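Side-chain contacts in 2-hydroxy-3-oxopropionate reductase (Polaromonas sp. JS666, PDB 4DLL), which probably catalyses the NAD(P)H-dependent reduction of 2-hydroxy-3-oxopropionate (tartronate semialdehyde) to glycerate: residues 99-104 against 122-127; 126-131 against 273-278; 204-209 against 263-268; 211-216 against 242-247; 287-292 against 307-312. All blocks are in the same frame, centred on the assembly; numbering follows the deposited sequence.

Contact 1 of 5, residues 99-104 against 122-127; sequences AVVQDV and DMASIT
Val101, on helix 98-107, meets residues 122-127 with every carbon of its branched side chain. Its CB lies 3.6 Å from Ile126 CD1, the end of an isoleucine chain that slants across the valine. Further out, CG1 comes within 3.6 Å of Asp122 OD2, which approaches from the opposite direction; with chi1 at 167° this methyl stands anti to the backbone N and both branches are offered to the oxygen. The contact belongs to the Rossmann-type NAD-binding domain: parallel strands 90-93 and 119-122 are joined by a beta-alpha-beta crossover through helix 98-107, and the loop 122-127 leads from the second strand's end into helix 128-140. CG2, the other methyl, is 3.7 Å from Asp122 OD2, so that the oxygen faces the fork of the valine. The same CG2 also touches Ile126 CD1, and it reaches Ala124 CB at 4.2 Å, the single methyl that the loop offers here. With an alanine in place of Val101 both methyls go, which is likely to open a gap beside Ile126 CD1 and the Asp122 carboxylate. The other carboxylate oxygen, Asp122 OD1, accepts a weak hydrogen bond from Ala124 N at 2.7 Å.

Contact 2 of 5, residues 126-131 against 273-278; sequences ITPREA and LATAQE
Pro128 and Arg129, in the first turn of a helix begun by a capping box, face Thr275 and Glu278 at the end of helix 262-278. Thr127 is the N-cap: its OG1 accepts from Glu130 N at 3.2 Å. In return Thr127 N gives a nearly straight bond (170°) to Glu130 OE1 at 3.0 Å. The threonine hydroxyl donates to that same oxygen, Thr127 OG1 to Glu130 OE1 2.7 Å, so two donors grip Glu130 OE1 on its anti side and fix the carboxylate against the helix start. Proline suits the next position, since the first turn asks no N-H of it. The CD corner of its ring and the Thr275 hydroxyl reach toward each other, Pro128 CD lying 3.5 Å from Thr275 OG1.

The contact joins the two halves of the fold, the nucleotide-binding domain with helix 128-140 and the helical domain with helix 262-278; Leu200 of helix 194-222 touches both Pro128 and Thr275. Between the halves one water takes a hydrogen bond from Arg129 N (2.9 Å), an amide of the first turn. It passes its own hydrogens to Thr275 OG1 at 3.3 Å and Glu278 OE1 at 3.2 Å. Thr275 OG1 is also bonded to Asn271 O, while Glu278 OE2 forms a salt bridge with Arg132. Phe219 of the second subunit packs on Thr275. At the more open side Glu278 OE1 lies 3.7 Å from Arg129 CB, but the arginine chain, bent at chi3, carries its charged end away from the glutamate.

Contact 3 of 5, residues 204-209 against 263-268; sequences MIVGIT and SIQLKD
Gln265 carries this contact, laying its side-chain amide against Gly207 of helix 194-222. CG stands anti to the backbone N (chi1 -176°) and the chain then bends at chi2 (77°), which brings Gln265 NE2 to 3.0 Å from Gly207 CA. Glycine suits the spot, because a CB there would point at the glutamine and collide with NE2. Gly207 N is also close to Gln265 NE2, at 3.2 Å, yet both are donors and no bond joins them; NE2 gives its hydrogen bond to Gln203 O, one helical turn earlier. On the other branch Gln265 OE1 passes Val206 CG1 at a slant, 4.1 Å away, and accepts a weak bond from Gln306 NE2. A leucine in place of Gln265 would probably leave Gln203 O without this side-chain donor and Gln306 without its weak acceptor. Further along, Lys267 turns its chain back so that its NZ makes a salt bridge of 2.8 Å with OD1 of the adjacent Asp268. The lysine approaches on the syn side, 34° out of the carboxylate plane. Helix 284-301 closes another flank of this helix pair, where Tyr293 touches Gln265 and bonds through its hydroxyl to Gly207 O, while toward the dimer interface Val206 packs on Phe238 of the second subunit.

Contact 4 of 5, residues 211-216 against 242-247; sequences GAVAEA and RVLQLH
Val213, on the long helix 194-222, packs against Val243 and Leu244 of the short helix 242-245 in an apolar helix-to-helix contact of the all-helical C-terminal domain. The contact across the two segments is entirely van der Waals. Val213 puts one methyl on each partner. Its CG1, anti to the backbone N at chi1 159°, meets Leu244 CD1 at 4.1 Å, the two side chains crossing at about a right angle. CG2 of Val213, which stands beside the backbone N, reaches Val243 CG1 at 4.3 Å. A beta-branched valine fits here because its two methyls spread from a single CB, while the longer leucine can bring a methyl across from a residue whose own CB does not head for the other helix. All three are buried, which suits their hydrocarbon side chains.

Polar interactions lie around this apolar patch. Leu244 N is bonded to Ser241 OG, and across the dimer interface Arg242 NH1 is bonded to Gly236 O of the second subunit. Elsewhere on helix 194-222, Glu215 OE2 bonds to Thr286 OG1 of that same subunit, and Ala212 and Ala216, with small side chains, pack on its Ile208 and Ile205.

The His247 ring is packed within its own segment: Val243 CA lies at its edge, in plane, and Leu246 CD2 stands 3.6 Å above one face of the His247 ring, offset toward the rim.

Contact 5 of 5, residues 287-292 against 307-312; sequences GLFEQL and SGLFVE
The Phe289 ring is met at its edge, near its own plane, by a methyl of Leu309: Phe289 CE2 and Leu309 CD2 are 4.2 Å apart. The two side chains cross at about a right angle, and the leucine thus ends against the ring rim and does not lie over a face. With chi1 at -80° the phenylalanine swings its far end nearer to residues 307-312 than its CB bond alone would bring it. The other methyl, Leu309 CD1, turns to Leu292, lying 4.3 Å from its CB and 4.0 Å from its backbone O. Leucine suits the place, since the fork at CG serves both neighbours at once, one branch for each; its CG is anti to the backbone N (chi1 173°), extending the fork away from its own backbone. The side chains meet through carbon alone, no hydrogen bond crosses between the two segments, and all three residues are buried.

It fastens the C-terminal helix 309-315 onto helix 284-301, while helix 194-222 runs beside both: Ile208 packs on Phe289, Ile210 on Leu309 and Ala214 on Phe310. Helix 247-252 adds Met251 against Phe310, and Ile285 of the second subunit packs on Phe289 and Leu292.

Overall arrangement
Following the chain from the N terminus, contact 1 closes the first and short loop, inside the nucleotide-binding domain. Contact 2 takes up where contact 1 leaves off, sharing Ile126 and Thr127, and closes a much longer loop that ties this domain to helix 262-278. Nested within that loop is contact 3, and within contact 3 lies contact 4, both using helix 194-222. Contact 5 follows after all of these and closes a short loop near the C terminus. Contacts 3, 4 and 5 touch one another in the helical domain, and contacts 2 to 5 all reach the second subunit; contacts 1 and 4 lie about 30 Å apart, centre to centre.

Contact 1 of 5, residues 99-104 against 122-127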
# COMPACT_ATOMS: atom_id res chain seq x y z
N ALA A 99 -25.36 8.18 -14.78
CA ALA A 99 -26.54 8.16 -15.68
C ALA A 99 -27.75 7.52 -15.02
O ALA A 99 -28.87 8.05 -15.04
CB ALA A 99 -26.23 7.40 -16.98
N VAL A 100 -27.50 6.33 -14.46
CA VAL A 100 -28.53 5.58 -13.73
C VAL A 100 -29.05 6.43 -12.58
O VAL A 100 -30.27 6.53 -12.39
CB VAL A 100 -28.00 4.18 -13.22
CG1 VAL A 100 -29.10 3.33 -12.58
CG2 VAL A 100 -27.37 3.39 -14.37
N VAL A 101 -28.14 7.05 -11.82
CA VAL A 101 -28.57 7.88 -10.69
C VAL A 101 -29.47 9.02 -11.17
O VAL A 101 -30.54 9.22 -10.61
CB VAL A 101 -27.42 8.36 -9.79
CG1 VAL A 101 -27.92 9.47 -8.85
CG2 VAL A 101 -26.92 7.23 -8.96
N GLN A 102 -29.06 9.73 -12.23
CA GLN A 102 -29.83 10.81 -12.83
C GLN A 102 -31.22 10.34 -13.21
O GLN A 102 -32.21 10.99 -12.87
CB GLN A 102 -29.07 11.33 -14.06
CG GLN A 102 -29.95 12.00 -15.19
CD GLN A 102 -29.80 13.52 -15.26
OE1 GLN A 102 -28.76 14.08 -14.89
NE2 GLN A 102 -30.84 14.19 -15.77
N ASP A 103 -31.28 9.21 -13.91
CA ASP A 103 -32.52 8.66 -14.42
C ASP A 103 -33.47 8.35 -13.27
O ASP A 103 -34.56 8.95 -13.16
CB ASP A 103 -32.26 7.39 -15.23
CG ASP A 103 -33.48 6.93 -16.01
OD1 ASP A 103 -33.63 7.35 -17.18
OD2 ASP A 103 -34.32 6.20 -15.44
N VAL A 104 -33.05 7.46 -12.38
CA VAL A 104 -33.81 7.19 -11.15
C VAL A 104 -34.32 8.44 -10.38
O VAL A 104 -35.51 8.53 -10.02
CB VAL A 104 -33.06 6.23 -10.21
CG1 VAL A 104 -33.91 5.94 -8.97
CG2 VAL A 104 -32.79 4.94 -10.94
N ASP A 122 -25.63 9.49 -1.53
CA ASP A 122 -25.10 8.79 -2.69
C ASP A 122 -23.81 8.07 -2.40
O ASP A 122 -22.78 8.68 -2.10
CB ASP A 122 -24.98 9.67 -3.94
CG ASP A 122 -24.98 8.82 -5.22
OD1 ASP A 122 -24.62 7.60 -5.13
OD2 ASP A 122 -25.38 9.33 -6.31
N MSE A 123 -23.92 6.74 -2.44
CA MSE A 123 -22.82 5.80 -2.27
C MSE A 123 -22.33 5.30 -3.59
O MSE A 123 -21.23 4.84 -3.68
CB MSE A 123 -23.26 4.59 -1.48
CG MSE A 123 -23.71 4.95 -0.12
SE MSE A 123 -23.61 3.38 1.03
CE MSE A 123 -22.92 4.44 2.70
N ALA A 124 -23.15 5.36 -4.63
CA ALA A 124 -22.66 5.03 -6.00
C ALA A 124 -21.27 5.70 -6.32
O ALA A 124 -20.92 6.74 -5.76
CB ALA A 124 -23.69 5.45 -6.98
N SER A 125 -20.45 5.08 -7.16
CA SER A 125 -19.25 5.79 -7.66
C SER A 125 -19.71 6.69 -8.84
O SER A 125 -20.37 6.22 -9.79
CB SER A 125 -18.07 4.84 -8.03
OG SER A 125 -17.21 4.55 -6.90
N ILE A 126 -19.40 7.98 -8.73
CA ILE A 126 -20.07 9.03 -9.51
C ILE A 126 -19.08 10.18 -9.47
O ILE A 126 -18.35 10.30 -8.48
CB ILE A 126 -21.47 9.35 -8.86
CG1 ILE A 126 -22.58 8.72 -9.68
CG2 ILE A 126 -21.79 10.84 -8.73
CD1 ILE A 126 -23.94 9.29 -9.37
N THR A 127 -18.99 11.00 -10.53
CA THR A 127 -17.88 12.00 -10.58
C THR A 127 -18.17 13.10 -9.62
O THR A 127 -19.35 13.41 -9.43
CB THR A 127 -17.69 12.61 -12.00
OG1 THR A 127 -18.96 13.04 -12.51
CG2 THR A 127 -17.06 11.54 -12.96

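Contact 2 of 5, residues 126-131 against 273-278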
# COMPACT_ATOMS: atom_id res chain seq x y z
N ILE A 126 -19.40 7.98 -8.73
CA ILE A 126 -20.07 9.03 -9.51
C ILE A 126 -19.08 10.18 -9.47
O ILE A 126 -18.35 10.30 -8.48
CB ILE A 126 -21.47 9.35 -8.86
CG1 ILE A 126 -22.58 8.72 -9.68
CG2 ILE A 126 -21.79 10.84 -8.73
CD1 ILE A 126 -23.94 9.29 -9.37
N THR A 127 -18.99 11.00 -10.53
CA THR A 127 -17.88 12.00 -10.58
C THR A 127 -18.17 13.10 -9.62
O THR A 127 -19.35 13.41 -9.43
CB THR A 127 -17.69 12.61 -12.00
OG1 THR A 127 -18.96 13.04 -12.51
CG2 THR A 127 -17.06 11.54 -12.96
N PRO A 128 -17.14 13.72 -9.02
CA PRO A 128 -17.51 14.82 -8.13
C PRO A 128 -18.37 15.91 -8.84
O PRO A 128 -19.31 16.45 -8.23
CB PRO A 128 -16.16 15.36 -7.65
CG PRO A 128 -15.17 14.32 -7.89
CD PRO A 128 -15.68 13.54 -9.10
N ARG A 129 -18.13 16.14 -10.16
CA ARG A 129 -18.97 17.05 -10.97
C ARG A 129 -20.44 16.61 -10.92
O ARG A 129 -21.33 17.41 -10.66
CB ARG A 129 -18.49 17.16 -12.42
CG ARG A 129 -19.21 18.29 -13.22
CD ARG A 129 -19.07 18.09 -14.74
NE ARG A 129 -19.89 16.97 -15.26
CZ ARG A 129 -21.23 16.96 -15.34
NH1 ARG A 129 -21.98 17.99 -14.93
NH2 ARG A 129 -21.83 15.89 -15.84
N GLU A 130 -20.67 15.32 -11.12
CA GLU A 130 -22.01 14.78 -10.99
C GLU A 130 -22.60 14.91 -9.59
O GLU A 130 -23.79 15.25 -9.45
CB GLU A 130 -22.03 13.32 -11.42
CG GLU A 130 -22.19 13.12 -12.92
CD GLU A 130 -21.87 11.70 -13.36
OE1 GLU A 130 -20.85 11.13 -12.91
OE2 GLU A 130 -22.64 11.15 -14.16
N ALA A 131 -21.79 14.63 -8.56
CA ALA A 131 -22.26 14.82 -7.17
C ALA A 131 -22.68 16.27 -6.94
O ALA A 131 -23.73 16.49 -6.33
CB ALA A 131 -21.21 14.38 -6.12
N LEU A 273 -9.07 10.54 -13.98
CA LEU A 273 -8.35 11.30 -14.98
C LEU A 273 -9.20 12.44 -15.56
O LEU A 273 -8.65 13.52 -15.81
CB LEU A 273 -7.77 10.37 -16.05
CG LEU A 273 -6.59 9.50 -15.66
CD1 LEU A 273 -6.15 8.75 -16.89
CD2 LEU A 273 -5.37 10.28 -15.02
N ALA A 274 -10.51 12.24 -15.70
CA ALA A 274 -11.48 13.25 -16.13
C ALA A 274 -11.59 14.35 -15.11
O ALA A 274 -11.65 15.56 -15.44
CB ALA A 274 -12.83 12.63 -16.35
N THR A 275 -11.63 13.93 -13.87
CA THR A 275 -11.56 14.89 -12.78
C THR A 275 -10.26 15.62 -12.80
O THR A 275 -10.22 16.84 -12.58
CB THR A 275 -11.79 14.20 -11.41
OG1 THR A 275 -13.07 13.62 -11.47
CG2 THR A 275 -11.75 15.20 -10.26
N ALA A 276 -9.16 14.91 -13.02
CA ALA A 276 -7.87 15.67 -13.05
C ALA A 276 -7.85 16.78 -14.16
O ALA A 276 -7.38 17.87 -13.91
CB ALA A 276 -6.71 14.77 -13.17
N GLN A 277 -8.39 16.51 -15.36
CA GLN A 277 -8.22 17.48 -16.39
C GLN A 277 -9.13 18.67 -16.17
O GLN A 277 -8.81 19.78 -16.60
CB GLN A 277 -8.30 16.89 -17.83
CG GLN A 277 -9.59 16.86 -18.47
CD GLN A 277 -10.12 18.22 -18.92
OE1 GLN A 277 -9.63 18.84 -19.86
NE2 GLN A 277 -11.16 18.64 -18.30
N GLU A 278 -10.25 18.43 -15.47
CA GLU A 278 -11.16 19.48 -15.06
C GLU A 278 -10.62 20.36 -13.92
O GLU A 278 -10.85 21.59 -13.92
CB GLU A 278 -12.53 18.88 -14.72
CG GLU A 278 -13.60 19.86 -14.20
CD GLU A 278 -14.50 19.18 -13.14
OE1 GLU A 278 -14.99 18.05 -13.43
OE2 GLU A 278 -14.67 19.75 -12.02
O HOH W 1 -15.72 15.57 -11.61

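Contact 3 of 5, residues 204-209 against 263-268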
# COMPACT_ATOMS: atom_id res chain seq x y z
N MSE A 204 -7.32 5.38 -7.18
CA MSE A 204 -5.90 5.55 -7.59
C MSE A 204 -4.92 4.75 -6.74
O MSE A 204 -4.08 4.05 -7.27
CB MSE A 204 -5.50 7.03 -7.45
CG MSE A 204 -6.18 7.86 -8.43
SE MSE A 204 -6.07 9.80 -8.13
CE MSE A 204 -7.93 10.00 -8.53
N ILE A 205 -4.96 4.92 -5.42
CA ILE A 205 -4.01 4.16 -4.58
C ILE A 205 -4.27 2.68 -4.68
O ILE A 205 -3.36 1.90 -4.81
CB ILE A 205 -4.06 4.58 -3.06
CG1 ILE A 205 -3.70 6.06 -2.86
CG2 ILE A 205 -3.20 3.63 -2.20
CD1 ILE A 205 -3.73 6.43 -1.32
N VAL A 206 -5.51 2.25 -4.71
CA VAL A 206 -5.73 0.81 -4.83
C VAL A 206 -5.25 0.32 -6.23
O VAL A 206 -4.56 -0.70 -6.34
CB VAL A 206 -7.25 0.38 -4.50
CG1 VAL A 206 -7.57 -1.10 -4.89
CG2 VAL A 206 -7.60 0.62 -3.07
N GLY A 207 -5.64 1.03 -7.28
CA GLY A 207 -5.31 0.66 -8.65
C GLY A 207 -3.82 0.61 -8.92
O GLY A 207 -3.33 -0.28 -9.59
N ILE A 208 -3.06 1.56 -8.39
CA ILE A 208 -1.61 1.52 -8.54
C ILE A 208 -0.93 0.43 -7.66
O ILE A 208 0.00 -0.24 -8.11
CB ILE A 208 -1.02 2.93 -8.27
CG1 ILE A 208 -1.58 3.97 -9.27
CG2 ILE A 208 0.44 2.92 -8.36
CD1 ILE A 208 -1.51 5.45 -8.72
N THR A 209 -1.38 0.25 -6.40
CA THR A 209 -0.76 -0.67 -5.48
C THR A 209 -0.92 -2.11 -5.95
O THR A 209 -0.01 -2.90 -5.88
CB THR A 209 -1.29 -0.52 -4.07
OG1 THR A 209 -1.13 0.85 -3.68
CG2 THR A 209 -0.46 -1.41 -3.14
N SER A 263 -13.01 -4.06 -14.88
CA SER A 263 -13.52 -2.87 -15.64
C SER A 263 -14.08 -1.74 -14.74
O SER A 263 -14.25 -0.59 -15.14
CB SER A 263 -14.56 -3.28 -16.72
OG SER A 263 -15.87 -3.27 -16.17
N ILE A 264 -14.41 -2.08 -13.53
CA ILE A 264 -14.78 -1.08 -12.53
C ILE A 264 -13.54 -0.28 -12.17
O ILE A 264 -13.60 0.93 -12.09
CB ILE A 264 -15.38 -1.74 -11.27
CG1 ILE A 264 -16.45 -2.77 -11.68
CG2 ILE A 264 -15.92 -0.69 -10.31
CD1 ILE A 264 -17.90 -2.30 -11.61
N GLN A 265 -12.41 -0.95 -11.99
CA GLN A 265 -11.17 -0.23 -11.65
C GLN A 265 -10.77 0.69 -12.82
O GLN A 265 -10.32 1.81 -12.56
CB GLN A 265 -10.04 -1.17 -11.26
CG GLN A 265 -8.75 -0.44 -10.80
CD GLN A 265 -8.82 0.14 -9.39
OE1 GLN A 265 -9.38 -0.46 -8.49
NE2 GLN A 265 -8.22 1.28 -9.19
N LEU A 266 -10.99 0.23 -14.07
CA LEU A 266 -10.73 1.04 -15.26
C LEU A 266 -11.54 2.32 -15.21
O LEU A 266 -11.00 3.42 -15.38
CB LEU A 266 -11.06 0.29 -16.54
CG LEU A 266 -10.91 1.11 -17.84
CD1 LEU A 266 -9.44 1.56 -18.16
CD2 LEU A 266 -11.53 0.33 -19.02
N LYS A 267 -12.83 2.17 -14.92
CA LYS A 267 -13.72 3.28 -14.76
C LYS A 267 -13.20 4.18 -13.64
O LYS A 267 -13.18 5.41 -13.79
CB LYS A 267 -15.16 2.75 -14.52
CG LYS A 267 -16.27 3.81 -14.40
CD LYS A 267 -17.51 3.35 -13.50
CE LYS A 267 -17.18 2.38 -12.31
NZ LYS A 267 -16.53 3.00 -11.08
N ASP A 268 -12.79 3.62 -12.51
CA ASP A 268 -12.27 4.49 -11.45
C ASP A 268 -11.09 5.29 -11.98
O ASP A 268 -11.03 6.47 -11.77
CB ASP A 268 -11.83 3.76 -10.14
CG ASP A 268 -12.90 2.85 -9.55
OD1 ASP A 268 -14.13 3.17 -9.60
OD2 ASP A 268 -12.46 1.78 -9.02

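Contact 4 of 5, residues 211-216 against 242-247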
# COMPACT_ATOMS: atom_id res chain seq x y z
N GLY A 211 -0.87 -3.00 -9.10
CA GLY A 211 0.19 -3.17 -10.09
C GLY A 211 1.59 -3.22 -9.48
O GLY A 211 2.42 -4.03 -9.88
N ALA A 212 1.85 -2.38 -8.50
CA ALA A 212 3.11 -2.48 -7.78
C ALA A 212 3.31 -3.90 -7.16
O ALA A 212 4.41 -4.43 -7.09
CB ALA A 212 3.13 -1.43 -6.68
N VAL A 213 2.25 -4.47 -6.64
CA VAL A 213 2.37 -5.73 -5.98
C VAL A 213 2.48 -6.85 -7.07
O VAL A 213 3.15 -7.82 -6.86
CB VAL A 213 1.23 -5.95 -4.99
CG1 VAL A 213 1.04 -7.46 -4.66
CG2 VAL A 213 1.44 -5.07 -3.71
N ALA A 214 1.85 -6.69 -8.23
CA ALA A 214 1.89 -7.75 -9.20
C ALA A 214 3.30 -7.72 -9.77
O ALA A 214 3.95 -8.76 -9.90
CB ALA A 214 0.85 -7.55 -10.30
N GLU A 215 3.78 -6.52 -10.06
CA GLU A 215 5.08 -6.38 -10.65
C GLU A 215 6.27 -6.82 -9.79
O GLU A 215 7.22 -7.41 -10.30
CB GLU A 215 5.30 -4.98 -11.11
CG GLU A 215 6.63 -4.85 -11.77
CD GLU A 215 6.63 -3.75 -12.74
OE1 GLU A 215 5.86 -3.89 -13.70
OE2 GLU A 215 7.35 -2.75 -12.52
N ALA A 216 6.20 -6.56 -8.49
CA ALA A 216 7.25 -7.02 -7.63
C ALA A 216 7.19 -8.53 -7.36
O ALA A 216 8.23 -9.17 -7.25
CB ALA A 216 7.33 -6.17 -6.34
N ARG A 242 -2.99 -3.21 2.79
CA ARG A 242 -4.23 -3.98 2.67
C ARG A 242 -4.31 -4.63 1.26
O ARG A 242 -4.77 -5.75 1.14
CB ARG A 242 -5.48 -3.08 2.93
CG ARG A 242 -6.84 -3.88 3.07
CD ARG A 242 -6.89 -4.54 4.49
NE ARG A 242 -6.49 -3.52 5.48
CZ ARG A 242 -7.35 -2.62 6.00
NH1 ARG A 242 -8.65 -2.68 5.65
NH2 ARG A 242 -6.91 -1.68 6.86
N VAL A 243 -3.75 -3.96 0.25
CA VAL A 243 -3.70 -4.55 -1.11
C VAL A 243 -2.80 -5.80 -1.19
O VAL A 243 -3.22 -6.82 -1.81
CB VAL A 243 -3.34 -3.51 -2.17
CG1 VAL A 243 -2.80 -4.17 -3.50
CG2 VAL A 243 -4.56 -2.63 -2.42
N LEU A 244 -1.60 -5.75 -0.57
CA LEU A 244 -0.75 -6.95 -0.54
C LEU A 244 -1.47 -8.13 0.12
O LEU A 244 -1.51 -9.21 -0.45
CB LEU A 244 0.59 -6.70 0.18
CG LEU A 244 1.53 -7.87 0.47
CD1 LEU A 244 1.95 -8.57 -0.84
CD2 LEU A 244 2.82 -7.42 1.25
N GLN A 245 -2.03 -7.92 1.32
CA GLN A 245 -2.71 -9.01 2.03
C GLN A 245 -3.99 -9.50 1.33
O GLN A 245 -4.30 -10.69 1.40
CB GLN A 245 -3.06 -8.60 3.47
CG GLN A 245 -1.82 -8.11 4.30
CD GLN A 245 -0.66 -9.17 4.36
OE1 GLN A 245 0.52 -8.87 4.04
NE2 GLN A 245 -1.00 -10.41 4.73
N LEU A 246 -4.77 -8.60 0.70
CA LEU A 246 -6.01 -9.10 0.11
C LEU A 246 -5.74 -9.58 -1.30
O LEU A 246 -5.67 -10.76 -1.53
CB LEU A 246 -7.16 -8.10 0.17
CG LEU A 246 -8.53 -8.55 -0.37
CD1 LEU A 246 -9.36 -9.33 0.75
CD2 LEU A 246 -9.33 -7.34 -0.92
N HIS A 247 -5.55 -8.65 -2.24
CA HIS A 247 -5.25 -8.98 -3.64
C HIS A 247 -3.98 -9.77 -3.91
O HIS A 247 -3.90 -10.46 -4.94
CB HIS A 247 -5.17 -7.71 -4.43
CG HIS A 247 -6.32 -6.78 -4.18
ND1 HIS A 247 -7.51 -6.87 -4.86
CD2 HIS A 247 -6.47 -5.78 -3.28
CE1 HIS A 247 -8.34 -5.95 -4.40
NE2 HIS A 247 -7.74 -5.29 -3.43

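Contact 5 of 5, residues 287-292 against 307-312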
# COMPACT_ATOMS: atom_id res chain seq x y z
N GLY A 287 -2.15 8.06 -15.17
CA GLY A 287 -2.09 7.97 -16.66
C GLY A 287 -1.50 6.64 -17.14
O GLY A 287 -2.08 5.94 -17.98
N LEU A 288 -0.37 6.24 -16.57
CA LEU A 288 0.21 4.93 -16.89
C LEU A 288 -0.75 3.82 -16.52
O LEU A 288 -0.99 2.90 -17.33
CB LEU A 288 1.56 4.72 -16.19
CG LEU A 288 2.15 3.30 -16.18
CD1 LEU A 288 2.44 2.84 -17.62
CD2 LEU A 288 3.42 3.25 -15.35
N PHE A 289 -1.32 3.90 -15.32
CA PHE A 289 -2.28 2.83 -14.90
C PHE A 289 -3.61 2.74 -15.66
O PHE A 289 -4.10 1.64 -15.86
CB PHE A 289 -2.49 2.81 -13.38
CG PHE A 289 -1.40 2.12 -12.70
CD1 PHE A 289 -0.19 2.81 -12.45
CD2 PHE A 289 -1.49 0.78 -12.41
CE1 PHE A 289 0.84 2.21 -11.88
CE2 PHE A 289 -0.45 0.17 -11.82
CZ PHE A 289 0.73 0.89 -11.53
N GLU A 290 -4.16 3.85 -16.11
CA GLU A 290 -5.30 3.78 -17.01
C GLU A 290 -4.91 2.96 -18.27
O GLU A 290 -5.63 2.02 -18.65
CB GLU A 290 -5.79 5.17 -17.34
CG GLU A 290 -7.06 5.21 -18.20
CD GLU A 290 -6.78 5.22 -19.73
OE1 GLU A 290 -5.67 5.65 -20.16
OE2 GLU A 290 -7.69 4.80 -20.49
N GLN A 291 -3.75 3.27 -18.86
CA GLN A 291 -3.27 2.56 -20.09
C GLN A 291 -3.18 1.09 -19.81
O GLN A 291 -3.65 0.27 -20.59
CB GLN A 291 -1.89 3.04 -20.55
CG GLN A 291 -1.86 4.42 -21.13
CD GLN A 291 -0.45 4.82 -21.55
OE1 GLN A 291 0.35 5.26 -20.73
NE2 GLN A 291 -0.16 4.66 -22.84
N LEU A 292 -2.57 0.74 -18.69
CA LEU A 292 -2.38 -0.68 -18.36
C LEU A 292 -3.68 -1.40 -18.13
O LEU A 292 -3.82 -2.57 -18.51
CB LEU A 292 -1.50 -0.85 -17.16
CG LEU A 292 -0.06 -0.52 -17.40
CD1 LEU A 292 0.58 -0.45 -16.01
CD2 LEU A 292 0.62 -1.57 -18.33
N SER A 307 -7.47 -7.52 -9.15
CA SER A 307 -6.12 -8.07 -9.02
C SER A 307 -5.68 -8.75 -10.30
O SER A 307 -4.48 -9.03 -10.48
CB SER A 307 -5.99 -9.02 -7.82
OG SER A 307 -7.12 -9.83 -7.69
N GLY A 308 -6.64 -8.95 -11.20
CA GLY A 308 -6.43 -9.61 -12.47
C GLY A 308 -5.46 -8.84 -13.33
O GLY A 308 -5.14 -9.28 -14.44
N LEU A 309 -4.93 -7.73 -12.82
CA LEU A 309 -3.95 -6.93 -13.55
C LEU A 309 -2.60 -7.62 -13.62
O LEU A 309 -1.83 -7.42 -14.56
CB LEU A 309 -3.82 -5.51 -12.95
CG LEU A 309 -2.74 -4.59 -13.49
CD1 LEU A 309 -3.16 -4.08 -14.88
CD2 LEU A 309 -2.43 -3.43 -12.55
N PHE A 310 -2.32 -8.39 -12.58
CA PHE A 310 -1.31 -9.42 -12.60
C PHE A 310 -1.26 -10.16 -13.95
O PHE A 310 -0.19 -10.32 -14.53
CB PHE A 310 -1.70 -10.41 -11.52
CG PHE A 310 -0.72 -11.49 -11.26
CD1 PHE A 310 -0.83 -12.72 -11.93
CD2 PHE A 310 0.24 -11.33 -10.28
CE1 PHE A 310 0.06 -13.77 -11.66
CE2 PHE A 310 1.15 -12.36 -10.00
CZ PHE A 310 1.05 -13.59 -10.70
N VAL A 311 -2.43 -10.59 -14.44
CA VAL A 311 -2.48 -11.36 -15.68
C VAL A 311 -1.92 -10.52 -16.83
O VAL A 311 -1.00 -10.97 -17.54
CB VAL A 311 -3.90 -11.94 -15.96
CG1 VAL A 311 -3.92 -12.69 -17.26
CG2 VAL A 311 -4.32 -12.86 -14.82
N GLU A 312 -2.39 -9.28 -16.95
CA GLU A 312 -1.84 -8.33 -17.93
C GLU A 312 -0.33 -8.29 -17.84
O GLU A 312 0.34 -8.35 -18.85
CB GLU A 312 -2.41 -6.92 -17.73